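Long-range contact in SusD homolog (Bacteroides thetaiotaomicron, PDB 4MRU), which probably binds mucin O-glycans as a SusD-like, TPR-related outer-membrane lipoprotein of a gut bacterium: residues Y57-T71 with M294-I308. Numbering follows the deposited sequence.
With EDO (1,2-ethanediol), chain K.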
loop_
_atom_site.group_PDB
_atom_site.type_symbol
_atom_site.label_atom_id
_atom_site.label_comp_id
_atom_site.label_asym_id
_atom_site.label_seq_id
_atom_site.Cartn_x
_atom_site.Cartn_y
_atom_site.Cartn_z
ATOM N N TYR A 57 -6.014 0.026 9.228
ATOM C CA TYR A 57 -6.235 1.470 9.088
ATOM C C TYR A 57 -7.697 1.890 9.231
ATOM O O TYR A 57 -7.978 2.942 9.827
ATOM C CB TYR A 57 -5.782 1.971 7.737
ATOM C CG TYR A 57 -4.298 2.081 7.464
ATOM C CD1 TYR A 57 -3.337 2.093 8.477
ATOM C CD2 TYR A 57 -3.860 2.279 6.165
ATOM C CE1 TYR A 57 -1.989 2.264 8.167
ATOM C CE2 TYR A 57 -2.522 2.424 5.860
ATOM C CZ TYR A 57 -1.592 2.401 6.848
ATOM O OH TYR A 57 -0.289 2.561 6.522
ATOM N N PHE A 58 -8.616 1.095 8.689
ATOM C CA PHE A 58 -10.035 1.447 8.627
ATOM C C PHE A 58 -10.910 0.245 8.832
ATOM O O PHE A 58 -10.569 -0.876 8.454
ATOM C CB PHE A 58 -10.472 2.005 7.275
ATOM C CG PHE A 58 -9.665 3.148 6.795
ATOM C CD1 PHE A 58 -9.607 4.305 7.522
ATOM C CD2 PHE A 58 -8.936 3.035 5.645
ATOM C CE1 PHE A 58 -8.841 5.351 7.100
ATOM C CE2 PHE A 58 -8.139 4.087 5.228
ATOM C CZ PHE A 58 -8.086 5.232 5.963
ATOM N N GLY A 59 -12.070 0.514 9.412
ATOM C CA GLY A 59 -13.158 -0.453 9.457
ATOM C C GLY A 59 -14.447 0.186 8.871
ATOM O O GLY A 59 -14.569 1.413 8.738
ATOM N N GLU A 60 -15.386 -0.689 8.589
ATOM C CA GLU A 60 -16.608 -0.359 7.906
ATOM C C GLU A 60 -17.643 -0.022 8.977
ATOM O O GLU A 60 -17.774 -0.686 9.998
ATOM C CB GLU A 60 -17.053 -1.531 7.010
ATOM C CG GLU A 60 -15.985 -2.120 6.062
ATOM C CD GLU A 60 -15.418 -3.452 6.503
ATOM O OE1 GLU A 60 -15.341 -3.678 7.721
ATOM O OE2 GLU A 60 -15.019 -4.256 5.620
ATOM N N THR A 61 -18.382 1.037 8.744
ATOM C CA THR A 61 -19.401 1.498 9.687
ATOM C C THR A 61 -20.743 0.879 9.481
ATOM O O THR A 61 -21.624 0.993 10.347
ATOM C CB THR A 61 -19.639 3.020 9.519
ATOM O OG1 THR A 61 -20.040 3.282 8.162
ATOM C CG2 THR A 61 -18.408 3.782 9.853
ATOM N N ARG A 62 -20.927 0.176 8.362
ATOM C CA ARG A 62 -22.263 -0.302 8.014
ATOM C C ARG A 62 -22.546 -1.673 8.618
ATOM O O ARG A 62 -22.084 -2.688 8.105
ATOM C CB ARG A 62 -22.464 -0.318 6.491
ATOM C CG ARG A 62 -22.331 1.087 5.879
ATOM C CD ARG A 62 -23.381 2.047 6.448
ATOM N NE ARG A 62 -23.130 3.426 6.052
ATOM C CZ ARG A 62 -23.794 4.480 6.506
ATOM N NH1 ARG A 62 -24.793 4.324 7.393
ATOM N NH2 ARG A 62 -23.458 5.697 6.056
ATOM N N THR A 63 -23.358 -1.667 9.684
ATOM C CA THR A 63 -23.607 -2.866 10.528
ATOM C C THR A 63 -24.450 -3.892 9.819
ATOM O O THR A 63 -24.452 -5.072 10.200
ATOM C CB THR A 63 -24.280 -2.489 11.860
ATOM O OG1 THR A 63 -25.510 -1.772 11.604
ATOM C CG2 THR A 63 -23.329 -1.631 12.663
ATOM N N GLY A 64 -25.140 -3.476 8.770
ATOM C CA GLY A 64 -25.891 -4.411 7.949
ATOM C C GLY A 64 -25.034 -5.255 7.030
ATOM O O GLY A 64 -25.508 -6.242 6.490
ATOM N N TRP A 65 -23.769 -4.903 6.842
ATOM C CA TRP A 65 -22.905 -5.683 5.955
ATOM C C TRP A 65 -22.392 -6.928 6.696
ATOM O O TRP A 65 -21.609 -6.807 7.650
ATOM C CB TRP A 65 -21.705 -4.884 5.438
ATOM C CG TRP A 65 -22.001 -3.657 4.584
ATOM C CD1 TRP A 65 -23.221 -3.257 4.117
ATOM C CD2 TRP A 65 -21.053 -2.727 4.066
ATOM N NE1 TRP A 65 -23.089 -2.112 3.375
ATOM C CE2 TRP A 65 -21.771 -1.773 3.315
ATOM C CE3 TRP A 65 -19.670 -2.581 4.180
ATOM C CZ2 TRP A 65 -21.163 -0.716 2.687
ATOM C CZ3 TRP A 65 -19.071 -1.514 3.556
ATOM C CH2 TRP A 65 -19.821 -0.583 2.837
ATOM N N LEU A 66 -22.762 -8.100 6.195
ATOM C CA LEU A 66 -22.341 -9.382 6.808
ATOM C C LEU A 66 -21.339 -10.207 5.996
ATOM O O LEU A 66 -20.811 -11.200 6.510
ATOM C CB LEU A 66 -23.577 -10.226 7.085
ATOM C CG LEU A 66 -24.586 -9.553 8.051
ATOM C CD1 LEU A 66 -25.805 -10.433 8.230
ATOM C CD2 LEU A 66 -23.964 -9.241 9.386
ATOM N N GLU A 67 -21.092 -9.800 4.746
ATOM C CA GLU A 67 -20.052 -10.367 3.892
ATOM C C GLU A 67 -19.051 -9.286 3.554
ATOM O O GLU A 67 -19.157 -8.613 2.520
ATOM C CB GLU A 67 -20.662 -10.953 2.625
ATOM C CG GLU A 67 -21.709 -12.011 2.906
ATOM C CD GLU A 67 -22.316 -12.543 1.610
ATOM O OE1 GLU A 67 -21.694 -13.409 0.951
ATOM O OE2 GLU A 67 -23.413 -12.106 1.250
ATOM N N LYS A 68 -18.035 -9.166 4.427
ATOM C CA LYS A 68 -17.117 -8.069 4.415
ATOM C C LYS A 68 -15.673 -8.508 4.233
ATOM O O LYS A 68 -15.239 -9.582 4.673
ATOM C CB LYS A 68 -17.206 -7.318 5.735
ATOM C CG LYS A 68 -18.536 -6.679 6.039
ATOM C CD LYS A 68 -18.422 -5.676 7.196
ATOM C CE LYS A 68 -18.168 -6.386 8.522
ATOM N NZ LYS A 68 -18.171 -5.440 9.671
ATOM N N TYR A 69 -14.894 -7.618 3.625
ATOM C CA TYR A 69 -13.470 -7.825 3.547
ATOM C C TYR A 69 -12.909 -7.987 4.965
ATOM O O TYR A 69 -12.101 -8.920 5.204
ATOM C CB TYR A 69 -12.751 -6.678 2.829
ATOM C CG TYR A 69 -12.820 -6.711 1.297
ATOM C CD1 TYR A 69 -13.938 -6.267 0.607
ATOM C CD2 TYR A 69 -11.757 -7.201 0.560
ATOM C CE1 TYR A 69 -13.977 -6.280 -0.794
ATOM C CE2 TYR A 69 -11.795 -7.245 -0.829
ATOM C CZ TYR A 69 -12.894 -6.792 -1.500
ATOM O OH TYR A 69 -12.871 -6.820 -2.862
ATOM N N SER A 70 -13.348 -7.150 5.916
ATOM C CA SER A 70 -12.723 -7.144 7.278
ATOM C C SER A 70 -12.934 -8.455 8.060
ATOM O O SER A 70 -12.122 -8.798 8.938
ATOM C CB SER A 70 -13.214 -5.984 8.104
ATOM O OG SER A 70 -14.598 -6.070 8.280
ATOM N N THR A 71 -13.989 -9.186 7.718
ATOM C CA THR A 71 -14.276 -10.500 8.353
ATOM C C THR A 71 -13.887 -11.695 7.462
ATOM O O THR A 71 -14.229 -12.853 7.757
ATOM C CB THR A 71 -15.746 -10.596 8.813
ATOM O OG1 THR A 71 -16.641 -10.307 7.734
ATOM C CG2 THR A 71 -15.963 -9.643 9.983
HETATM N N MSE A 294 -12.026 1.899 15.743
HETATM C CA MSE A 294 -12.988 0.812 15.729
HETATM C C MSE A 294 -12.264 -0.508 15.526
HETATM O O MSE A 294 -11.364 -0.621 14.699
HETATM C CB MSE A 294 -13.980 1.080 14.583
HETATM C CG MSE A 294 -15.119 0.069 14.452
HETATM SE SE MSE A 294 -15.732 -0.062 12.554
HETATM C CE MSE A 294 -15.850 1.838 12.155
ATOM N N ARG A 295 -12.671 -1.523 16.260
ATOM C CA ARG A 295 -12.101 -2.856 16.079
ATOM C C ARG A 295 -12.389 -3.339 14.670
ATOM O O ARG A 295 -13.512 -3.294 14.223
ATOM C CB ARG A 295 -12.647 -3.845 17.095
ATOM C CG ARG A 295 -11.962 -5.219 17.109
ATOM C CD ARG A 295 -10.575 -5.178 17.760
ATOM N NE ARG A 295 -10.023 -6.489 17.728
ATOM C CZ ARG A 295 -10.205 -7.398 18.671
ATOM N NH1 ARG A 295 -10.903 -7.118 19.801
ATOM N NH2 ARG A 295 -9.690 -8.599 18.495
ATOM N N ILE A 296 -11.370 -3.820 13.980
ATOM C CA ILE A 296 -11.556 -4.357 12.622
ATOM C C ILE A 296 -11.880 -5.849 12.656
ATOM O O ILE A 296 -11.198 -6.602 13.320
ATOM C CB ILE A 296 -10.307 -4.115 11.755
ATOM C CG1 ILE A 296 -10.120 -2.616 11.585
ATOM C CG2 ILE A 296 -10.422 -4.816 10.397
ATOM C CD1 ILE A 296 -8.782 -2.230 11.034
ATOM N N GLY A 297 -12.918 -6.232 11.923
ATOM C CA GLY A 297 -13.387 -7.623 11.882
ATOM C C GLY A 297 -14.417 -8.023 12.933
ATOM O O GLY A 297 -14.202 -8.955 13.716
ATOM N N ILE A 298 -15.548 -7.333 12.904
ATOM C CA ILE A 298 -16.589 -7.472 13.853
ATOM C C ILE A 298 -17.943 -7.409 13.142
ATOM O O ILE A 298 -17.988 -6.997 12.010
ATOM C CB ILE A 298 -16.559 -6.317 14.860
ATOM C CG1 ILE A 298 -16.734 -4.978 14.147
ATOM C CG2 ILE A 298 -15.257 -6.350 15.683
ATOM C CD1 ILE A 298 -17.005 -3.802 15.061
ATOM N N ASN A 299 -19.009 -7.801 13.848
ATOM C CA ASN A 299 -20.391 -7.550 13.455
ATOM C C ASN A 299 -21.028 -6.790 14.608
ATOM O O ASN A 299 -21.534 -7.385 15.539
ATOM C CB ASN A 299 -21.154 -8.849 13.156
ATOM C CG ASN A 299 -20.637 -9.625 11.924
ATOM O OD1 ASN A 299 -20.870 -10.824 11.822
ATOM N ND2 ASN A 299 -20.036 -8.961 11.001
ATOM N N SER A 300 -20.927 -5.467 14.609
ATOM C CA SER A 300 -21.404 -4.692 15.744
ATOM C C SER A 300 -22.904 -4.858 15.949
ATOM O O SER A 300 -23.650 -4.852 14.980
ATOM C CB SER A 300 -21.121 -3.197 15.545
ATOM O OG SER A 300 -21.668 -2.410 16.609
ATOM N N PRO A 301 -23.364 -4.917 17.215
ATOM C CA PRO A 301 -24.821 -4.882 17.509
ATOM C C PRO A 301 -25.379 -3.491 17.581
ATOM O O PRO A 301 -26.561 -3.321 17.809
ATOM C CB PRO A 301 -24.901 -5.514 18.899
ATOM C CG PRO A 301 -23.604 -5.112 19.543
ATOM C CD PRO A 301 -22.560 -5.030 18.448
ATOM N N PHE A 302 -24.549 -2.473 17.417
ATOM C CA PHE A 302 -25.020 -1.091 17.490
ATOM C C PHE A 302 -25.476 -0.551 16.125
ATOM O O PHE A 302 -25.456 -1.286 15.121
ATOM C CB PHE A 302 -23.906 -0.262 18.124
ATOM C CG PHE A 302 -23.620 -0.669 19.543
ATOM C CD1 PHE A 302 -24.639 -0.707 20.492
ATOM C CD2 PHE A 302 -22.367 -1.104 19.912
ATOM C CE1 PHE A 302 -24.388 -1.123 21.792
ATOM C CE2 PHE A 302 -22.107 -1.511 21.205
ATOM C CZ PHE A 302 -23.110 -1.509 22.152
ATOM N N SER A 303 -25.899 0.722 16.103
ATOM C CA SER A 303 -26.407 1.365 14.888
ATOM C C SER A 303 -25.268 1.885 14.043
ATOM O O SER A 303 -24.155 2.059 14.525
ATOM C CB SER A 303 -27.361 2.517 15.235
ATOM O OG SER A 303 -26.677 3.674 15.762
ATOM N N ASP A 304 -25.528 2.085 12.759
ATOM C CA ASP A 304 -24.556 2.769 11.894
ATOM C C ASP A 304 -24.178 4.163 12.455
ATOM O O ASP A 304 -22.993 4.549 12.437
ATOM C CB ASP A 304 -25.096 2.910 10.475
ATOM C CG ASP A 304 -25.296 1.579 9.779
ATOM O OD1 ASP A 304 -25.083 0.528 10.389
ATOM O OD2 ASP A 304 -25.705 1.580 8.596
ATOM N N ASP A 305 -25.145 4.891 13.000
ATOM C CA ASP A 305 -24.862 6.220 13.534
ATOM C C ASP A 305 -23.885 6.139 14.702
ATOM O O ASP A 305 -23.003 6.976 14.818
ATOM C CB ASP A 305 -26.134 6.931 13.986
ATOM C CG ASP A 305 -25.911 8.422 14.208
ATOM O OD1 ASP A 305 -25.586 9.136 13.225
ATOM O OD2 ASP A 305 -26.038 8.877 15.370
ATOM N N ASP A 306 -24.044 5.111 15.545
ATOM C CA ASP A 306 -23.089 4.842 16.641
ATOM C C ASP A 306 -21.641 4.646 16.129
ATOM O O ASP A 306 -20.665 5.127 16.720
ATOM C CB ASP A 306 -23.499 3.580 17.429
ATOM C CG ASP A 306 -24.757 3.730 18.260
ATOM O OD1 ASP A 306 -25.039 4.840 18.704
ATOM O OD2 ASP A 306 -25.482 2.705 18.503
HETATM N N MSE A 307 -21.490 3.884 15.048
HETATM C CA MSE A 307 -20.173 3.585 14.454
HETATM C C MSE A 307 -19.601 4.811 13.803
HETATM O O MSE A 307 -18.410 5.035 13.849
HETATM C CB MSE A 307 -20.238 2.497 13.370
HETATM C CG MSE A 307 -20.846 1.163 13.781
HETATM SE SE MSE A 307 -19.792 0.297 15.229
HETATM C CE MSE A 307 -20.938 0.892 16.618
ATOM N N ILE A 308 -20.454 5.620 13.196
ATOM C CA ILE A 308 -20.013 6.824 12.497
ATOM C C ILE A 308 -19.579 7.903 13.486
ATOM O O ILE A 308 -18.571 8.534 13.300
ATOM C CB ILE A 308 -21.138 7.361 11.597
ATOM C CG1 ILE A 308 -21.296 6.461 10.368
ATOM C CG2 ILE A 308 -20.899 8.824 11.189
ATOM C CD1 ILE A 308 -22.638 6.630 9.680
HETATM C C1 EDO K . -13.508 -10.559 21.269
HETATM O O1 EDO K . -12.328 -11.421 21.366
HETATM C C2 EDO K . -13.407 -9.155 21.914
HETATM O O2 EDO K . -12.051 -8.664 22.136
HETATM O O HOH W 1 -23.259 -6.334 12.516
HETATM O O HOH W 2 -21.326 -5.984 10.303
HETATM O O HOH W 3 -25.837 -0.950 7.546
HETATM O O HOH W 4 -19.229 -10.105 8.577
HETATM O O HOH W 5 -15.458 -5.187 10.747
#
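Gly59 and Ile296 face each other with CA atoms 5.3 Å apart, Thr61 and Arg62 lie beside the first helical turn at Met307 and Asp304, and Thr71 closes on Gly297, so two largely irregular segments meet repeatedly along their length. The polar centre is Asp304, a worked example of one carboxylate bonded to successive residues of a turn. Its OD1 receives two bonds from a single residue: Thr63 OG1, 2.6 Å from Asp304 OD1, arrives nearly along the C-O axis, whereas Thr63 N comes from above the carboxylate plane. This rotamer (chi1 57°) points OG1 at the carboxylate and leaves Thr63 CG2 against Phe302 O, 3.3 Å away. Asp304 OD2 takes the salt bridge from Arg62 NH1 at 3.1 Å, almost straight at 173°; it lies in the guanidinium plane, but NH1 meets it on the anti side, tilted out of the carboxylate plane. Ile308 CD1 lies over one guanidinium face, and a water links Asp304 OD2 to Gly64 N in the type I turn Arg62-Trp65. At the start of helix 304-309, Ser303 and Asp306 form a capping box, Asp306 N donating to Ser303 OG and Ser303 N to Asp306 OD2. Farther along, a bend about the CG-CD bond (chi3 -70°) brings Lys68 NZ to Ile298 O at 2.8 Å, nearly in line with the C=O, and a water joins the same amine to Ser70 OG and Ile298 N. Ile296 CD1 packs on the backbone of strand 58-60 at Phe58 O, while Ile308 CG1 against Thr61 CB is a truly apolar pair. Asp257 and the carbonyl of Trp255 hold the remaining guanidinium nitrogens of Arg62, while Thr61 OG1 bonds to Lys256 O. Strand 58-60 pairs antiparallel with strand 258-260, whose Arg259 touches Thr61, and helix 40-54 packs against Glu60, Trp65 and Ser70, joining the contact to the helical body.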